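Local coordinates for CRISPR-associated protein, Cse1 family (Acidimicrobium ferrooxidans, PDB 4H3T) that probably serves as the large Cse1 subunit of a type I-E CRISPR Cascade surveillance complex, which recognises invading DNA, at residues 465-468 with 469-473; 479-482 with 483-486; 519-522 with 523-527. The protein carries 1 engineered substitution. All blocks are in the same frame, centred on the assembly; numbering follows the deposited sequence.

Interaction 1: 465-468 with 469-473; sequences APYR and HFLTG
Tyr467 and Leu471 lie one turn apart on the final turns of helix 445-473, and the backbone bond between them, from Leu471 N to Tyr467 O at 2.8 Å, is matched in the alpha-helical pattern by His469 N to Ala465 O, Phe470 N to Pro466 O and Thr472 N to Arg468 O. On this regular scaffold two aromatic rings spaced by three residues come together. The Phe470 ring brings its CD2 side over one face of the Tyr467 ring, where CD2 is 3.7 Å from Tyr467 CE1. The centroids stand 5.3 Å apart with the planes at 51°, an inclination that is neither a stack nor an edge-to-face pair. Tyr467 reaches this position because its CG is anti to the backbone N (chi1 -174°), which lays the ring alongside Phe470 and Leu471. Its other flank meets Leu471, with Tyr467 CE2 3.9 Å from Leu471 CB. The Phe470 ring also has Tyr467 O in its plane, at the edge.

This apolar face is turned into the four-helix bundle that forms the C-terminal part of Cse1 proteins. Helix 397-415 supplies Ala405 and Val406 against Tyr467, and Ala402 O takes a hydrogen bond from the tyrosine hydroxyl; Trp327 stacks on the same ring, while Trp487 meets it edge-to-face.

A different flank of the helix is polar. Arg468 runs extended from CG to NE and delivers its guanidinium to Asp464, Asp382 and the carbonyl of Arg383, so that all three of its nitrogens are engaged. Its carbonyl oxygen faces the next turn, where Thr472 OG1 lies 3.1 Å from Arg468 O, alongside the backbone amide of the same threonine.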
# COMPACT_ATOMS: atom_id res chain seq x y z
N ALA A 465 14.23 13.59 -3.46
CA ALA A 465 13.53 14.58 -4.30
C ALA A 465 14.14 14.62 -5.72
O ALA A 465 13.38 14.47 -6.69
CB ALA A 465 13.53 15.96 -3.62
N PRO A 466 15.49 14.51 -5.87
CA PRO A 466 16.07 14.41 -7.23
C PRO A 466 15.64 13.16 -8.00
O PRO A 466 15.36 13.27 -9.18
CB PRO A 466 17.56 14.37 -6.92
CG PRO A 466 17.72 15.11 -5.70
CD PRO A 466 16.56 14.75 -4.87
N TYR A 467 15.55 11.96 -7.35
CA TYR A 467 15.12 10.76 -8.07
C TYR A 467 13.66 10.91 -8.56
O TYR A 467 13.33 10.58 -9.69
CB TYR A 467 15.23 9.49 -7.19
CG TYR A 467 14.90 8.27 -8.02
CD1 TYR A 467 15.86 7.72 -8.87
CD2 TYR A 467 13.58 7.83 -8.15
CE1 TYR A 467 15.53 6.71 -9.76
CE2 TYR A 467 13.25 6.83 -9.04
CZ TYR A 467 14.24 6.22 -9.79
OH TYR A 467 13.88 5.28 -10.72
N ARG A 468 12.80 11.41 -7.72
CA ARG A 468 11.38 11.57 -8.08
C ARG A 468 11.20 12.52 -9.30
O ARG A 468 10.34 12.25 -10.18
CB ARG A 468 10.61 12.08 -6.87
CG ARG A 468 10.49 11.01 -5.73
CD ARG A 468 9.92 11.66 -4.48
NE ARG A 468 9.83 10.68 -3.41
CZ ARG A 468 8.84 9.81 -3.22
NH1 ARG A 468 7.79 9.82 -4.02
NH2 ARG A 468 8.91 8.93 -2.24
N HIS A 469 11.96 13.61 -9.33
CA HIS A 469 12.01 14.58 -10.45
C HIS A 469 12.55 13.90 -11.70
O HIS A 469 12.03 14.12 -12.78
CB HIS A 469 12.90 15.80 -10.10
CG HIS A 469 12.87 16.90 -11.13
ND1 HIS A 469 14.05 17.32 -11.80
CD2 HIS A 469 11.84 17.70 -11.53
CE1 HIS A 469 13.67 18.30 -12.62
NE2 HIS A 469 12.36 18.57 -12.50
N PHE A 470 13.61 13.12 -11.57
CA PHE A 470 14.18 12.38 -12.68
C PHE A 470 13.15 11.38 -13.26
O PHE A 470 12.93 11.35 -14.47
CB PHE A 470 15.48 11.63 -12.20
CG PHE A 470 15.84 10.36 -12.94
CD1 PHE A 470 16.60 10.40 -14.10
CD2 PHE A 470 15.38 9.13 -12.49
CE1 PHE A 470 16.84 9.23 -14.83
CE2 PHE A 470 15.60 7.98 -13.21
CZ PHE A 470 16.35 8.02 -14.37
N LEU A 471 12.49 10.61 -12.38
CA LEU A 471 11.52 9.62 -12.81
C LEU A 471 10.32 10.27 -13.54
O LEU A 471 9.95 9.84 -14.64
CB LEU A 471 11.04 8.80 -11.59
CG LEU A 471 9.93 7.75 -11.87
CD1 LEU A 471 10.45 6.67 -12.78
CD2 LEU A 471 9.45 7.05 -10.64
N THR A 472 9.78 11.37 -12.96
CA THR A 472 8.68 12.13 -13.61
C THR A 472 9.09 12.62 -14.99
O THR A 472 8.29 12.56 -15.93
CB THR A 472 8.19 13.30 -12.69
OG1 THR A 472 7.56 12.68 -11.54
CG2 THR A 472 7.19 14.19 -13.36
N GLY A 473 10.34 13.08 -15.12
CA GLY A 473 10.85 13.62 -16.41
C GLY A 473 10.94 12.61 -17.54
O GLY A 473 10.90 12.99 -18.71

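Interaction 2: 479-482 with 483-486; sequences DLER and PRAE
Pro483 sets its ring against the carbonyl of Leu480, with Pro483 CG 3.4 Å from Leu480 O, while its CD lies near Asp479 O, the carbonyl that a backbone N-H at this position would otherwise approach. The ring also has a looser apolar neighbour in Leu480 CD2, 4.4 Å from Pro483 CG. An alanine here would remove CG and CD, and would probably leave Leu480 without this apolar mate, open a gap beside Leu474 and Ile477, and set the backbone freer to turn.

The backbone of the opening turn is helical: Ala485 N bonds to Glu481 O and Glu486 N to Arg482 O, whereas the bond from Arg484 N to Leu480 O, at 3.5 Å, is weak. The acidic and basic side chains meet more loosely. Glu481 OE2 comes within 4.3 Å of Arg484 NE, but it lies well out of the guanidinium plane and the two flat groups are 86° apart, so the attraction is one of charge alone. On another flank the Glu486 carboxylate bears on the aliphatic part of Arg482, OE2 being 3.5 Å from Arg482 CG; both residues touch a crystal neighbour, which may influence their poses.

Further out, Arg484 is positioned by firmer partners. A bend at chi3 (-85°) brings its guanidinium to Asp404, with which it forms a salt bridge, and to Phe532 O, which it hydrogen-bonds, which makes Glu481 a more distant charge beside it.

At the head of the segment, Asp479 OD1 accepts from Glu481 N at 3.0 Å, the donor standing above the carboxylate plane. This side-chain bond to the second amide along is an Asx turn, and with a proline in the opening turn it makes a capped helix start, here that of helix 481-504 in the C-terminal bundle.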
# COMPACT_ATOMS: atom_id res chain seq x y z
N ASP A 479 15.07 10.56 -26.41
CA ASP A 479 16.46 10.10 -26.19
C ASP A 479 16.78 9.99 -24.70
O ASP A 479 17.23 10.95 -24.07
CB ASP A 479 17.49 11.01 -26.88
CG ASP A 479 18.93 10.44 -26.83
OD1 ASP A 479 19.16 9.39 -26.14
OD2 ASP A 479 19.83 11.04 -27.48
N LEU A 480 16.69 8.77 -24.18
CA LEU A 480 16.87 8.48 -22.76
C LEU A 480 18.35 8.45 -22.35
O LEU A 480 18.63 8.32 -21.17
CB LEU A 480 16.17 7.16 -22.40
CG LEU A 480 14.65 7.19 -22.59
CD1 LEU A 480 14.12 5.82 -22.84
CD2 LEU A 480 13.94 7.85 -21.43
N GLU A 481 19.30 8.65 -23.27
CA GLU A 481 20.71 8.74 -22.88
C GLU A 481 20.99 10.06 -22.10
O GLU A 481 21.89 10.11 -21.27
CB GLU A 481 21.65 8.64 -24.12
CG GLU A 481 22.78 7.65 -23.90
CD GLU A 481 22.43 6.24 -24.36
OE1 GLU A 481 23.02 5.80 -25.37
OE2 GLU A 481 21.52 5.63 -23.76
N ARG A 482 20.21 11.10 -22.34
CA ARG A 482 20.37 12.40 -21.68
C ARG A 482 20.01 12.32 -20.19
O ARG A 482 20.88 12.58 -19.37
CB ARG A 482 19.53 13.43 -22.42
CG ARG A 482 19.75 14.87 -22.02
CD ARG A 482 18.94 15.75 -22.97
NE ARG A 482 19.28 15.54 -24.38
CZ ARG A 482 20.24 16.19 -25.06
NH1 ARG A 482 20.98 17.12 -24.45
NH2 ARG A 482 20.46 15.92 -26.34
N PRO A 483 18.82 11.86 -19.77
CA PRO A 483 18.55 11.78 -18.33
C PRO A 483 19.49 10.79 -17.60
O PRO A 483 19.79 10.96 -16.42
CB PRO A 483 17.08 11.37 -18.27
CG PRO A 483 16.78 10.75 -19.61
CD PRO A 483 17.60 11.54 -20.54
N ARG A 484 19.98 9.77 -18.32
CA ARG A 484 20.96 8.79 -17.80
C ARG A 484 22.25 9.55 -17.43
O ARG A 484 22.70 9.47 -16.29
CB ARG A 484 21.21 7.71 -18.89
CG ARG A 484 22.07 6.54 -18.49
CD ARG A 484 22.14 5.50 -19.62
NE ARG A 484 21.02 4.54 -19.62
CZ ARG A 484 20.94 3.42 -18.91
NH1 ARG A 484 21.91 3.08 -18.08
NH2 ARG A 484 19.91 2.61 -19.06
N ALA A 485 22.77 10.40 -18.36
CA ALA A 485 23.95 11.23 -18.10
C ALA A 485 23.66 12.31 -17.00
O ALA A 485 24.51 12.53 -16.11
CB ALA A 485 24.45 11.88 -19.39
N GLU A 486 22.48 12.92 -16.99
CA GLU A 486 22.13 13.89 -15.93
C GLU A 486 22.09 13.28 -14.56
O GLU A 486 22.61 13.88 -13.61
CB GLU A 486 20.74 14.49 -16.18
CG GLU A 486 20.78 15.41 -17.41
CD GLU A 486 19.38 15.72 -17.92
OE1 GLU A 486 18.37 15.23 -17.36
OE2 GLU A 486 19.31 16.44 -18.93

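Interaction 3: 519-522 with 523-527; sequences DRFR and RMLAR
Asp519 grips Arg523, one turn further along helix 511-532, through a salt bridge between OD2 and NH1; the modelled separation of Asp519 OD2 and Arg523 NH1, 2.5 Å, is short, and its exact value deserves caution. The carboxylate oxygen sits at the edge of the Arg523 guanidinium, close to its plane, whereas the nitrogen approaches the carboxylate from above. The other oxygen is used as well: Arg522 NH1 donates to Asp519 OD1 at 2.9 Å, on the anti side. One aspartate thus bridges two arginines, at the i+3 and i+4 positions, and its negative charge is probably stabilised by both. Arg523 turns back to reach it by a sharp bend at chi3 (-12°), a pose as doubtful in detail as the short distance it produces. The same bend lays one guanidinium face over Arg520 CA. Arg520 itself runs alongside Arg523, pointing the same way, with the two guanidinium planes 86° apart, but its extended chain ends elsewhere, NH2 donating to His438 O.

This charged network marks the outer side of one helix of the C-terminal four-helix bundle, and the apolar contacts lie on a different flank. Phe521 and Leu525 stand side by side, with Phe521 CZ 4.0 Å from Leu525 CD2. Having CG anti to the backbone N (chi1 154°) brings the phenylalanine ring alongside Leu525, although its first bond points away from residues 523-527. Ala415 of helix 397-415, Val419 of helix 417-420, and Ala495 and Ala499 of helix 481-504 also touch Phe521, so the ring packs among side chains of three neighbouring helices.

Backbone bonds complete the segment. Arg523 N reaches Asp519 O at 3.0 Å, so this pair is joined through both main chain and side chain, and the amides of Met524, modelled as selenomethionine, Leu525 and Ala526 follow with Arg520 O, Phe521 O and Arg522 O.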
# COMPACT_ATOMS: atom_id res chain seq x y z
N ASP A 519 40.21 7.35 -2.00
CA ASP A 519 40.69 6.67 -3.23
C ASP A 519 39.80 5.49 -3.58
O ASP A 519 39.40 5.35 -4.72
CB ASP A 519 42.14 6.23 -3.07
CG ASP A 519 42.72 5.60 -4.34
OD1 ASP A 519 42.70 6.27 -5.39
OD2 ASP A 519 43.01 4.42 -4.32
N ARG A 520 39.44 4.66 -2.58
CA ARG A 520 38.55 3.51 -2.76
C ARG A 520 37.15 3.98 -3.20
O ARG A 520 36.57 3.39 -4.08
CB ARG A 520 38.47 2.70 -1.48
CG ARG A 520 39.77 1.96 -1.13
CD ARG A 520 39.79 1.51 0.32
NE ARG A 520 40.93 0.64 0.56
CZ ARG A 520 41.24 0.03 1.70
NH1 ARG A 520 40.53 0.26 2.80
NH2 ARG A 520 42.25 -0.82 1.75
N PHE A 521 36.62 5.00 -2.56
CA PHE A 521 35.30 5.60 -2.90
C PHE A 521 35.31 6.07 -4.37
O PHE A 521 34.43 5.72 -5.17
CB PHE A 521 34.99 6.79 -1.92
CG PHE A 521 34.06 7.87 -2.42
CD1 PHE A 521 32.72 7.61 -2.63
CD2 PHE A 521 34.55 9.11 -2.79
CE1 PHE A 521 31.87 8.57 -3.14
CE2 PHE A 521 33.69 10.10 -3.27
CZ PHE A 521 32.37 9.81 -3.48
N ARG A 522 36.31 6.85 -4.72
CA ARG A 522 36.39 7.42 -6.06
C ARG A 522 36.57 6.32 -7.16
O ARG A 522 35.94 6.43 -8.23
CB ARG A 522 37.52 8.49 -6.12
CG ARG A 522 37.64 9.26 -7.41
CD ARG A 522 39.01 9.92 -7.58
NE ARG A 522 39.95 9.00 -8.24
CZ ARG A 522 41.01 8.40 -7.69
NH1 ARG A 522 41.35 8.65 -6.42
NH2 ARG A 522 41.76 7.57 -8.41
N ARG A 523 37.35 5.25 -6.89
CA ARG A 523 37.52 4.17 -7.86
C ARG A 523 36.21 3.37 -8.04
O ARG A 523 35.87 2.99 -9.15
CB ARG A 523 38.68 3.19 -7.47
CG ARG A 523 40.09 3.77 -7.68
CD ARG A 523 41.31 2.83 -7.28
NE ARG A 523 40.87 1.64 -6.52
CZ ARG A 523 41.08 1.37 -5.22
NH1 ARG A 523 41.81 2.18 -4.46
NH2 ARG A 523 40.57 0.27 -4.68
N MSE A 524 35.53 3.09 -6.94
CA MSE A 524 34.27 2.35 -7.02
C MSE A 524 33.22 3.16 -7.76
O MSE A 524 32.52 2.64 -8.63
CB MSE A 524 33.76 1.97 -5.65
CG MSE A 524 32.44 1.21 -5.77
SE MSE A 524 31.74 0.20 -4.27
CE MSE A 524 30.04 -0.15 -5.31
N LEU A 525 33.11 4.43 -7.42
CA LEU A 525 32.14 5.33 -8.04
C LEU A 525 32.38 5.43 -9.56
O LEU A 525 31.43 5.33 -10.32
CB LEU A 525 32.24 6.73 -7.41
CG LEU A 525 31.18 7.75 -7.87
CD1 LEU A 525 29.74 7.25 -7.53
CD2 LEU A 525 31.50 9.16 -7.28
N ALA A 526 33.66 5.55 -9.99
CA ALA A 526 34.05 5.61 -11.40
C ALA A 526 33.64 4.32 -12.12
O ALA A 526 33.05 4.39 -13.20
CB ALA A 526 35.57 5.82 -11.53
N ARG A 527 33.88 3.15 -11.49
CA ARG A 527 33.48 1.88 -12.07
C ARG A 527 31.95 1.81 -12.23
O ARG A 527 31.47 1.38 -13.28
CB ARG A 527 33.95 0.71 -11.20
CG ARG A 527 33.92 -0.63 -11.92
CD ARG A 527 34.37 -1.75 -10.99
NE ARG A 527 35.78 -1.63 -10.62
CZ ARG A 527 36.82 -2.01 -11.36
NH1 ARG A 527 36.64 -2.53 -12.58
NH2 ARG A 527 38.06 -1.87 -10.90

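The three local contacts fall on three successive helices of the C-terminal bundle, and all send side chains against a common neighbour, helix 397-415. Interactions 1 and 2 touch directly: their centres are 13 Å apart, and Phe470 CE1 packs 3.8 Å from Pro483 O, joining the end of helix 445-473 to the start of helix 481-504. Interaction 3 stands apart, its nearest atoms about 11 Å from interaction 2 and about 14 Å from interaction 1, but Phe521 and Leu525 rest further along helix 481-504. From interaction 1 to interaction 3 the centres move outward from the chain's centre, from 21 through 31 to 37 Å.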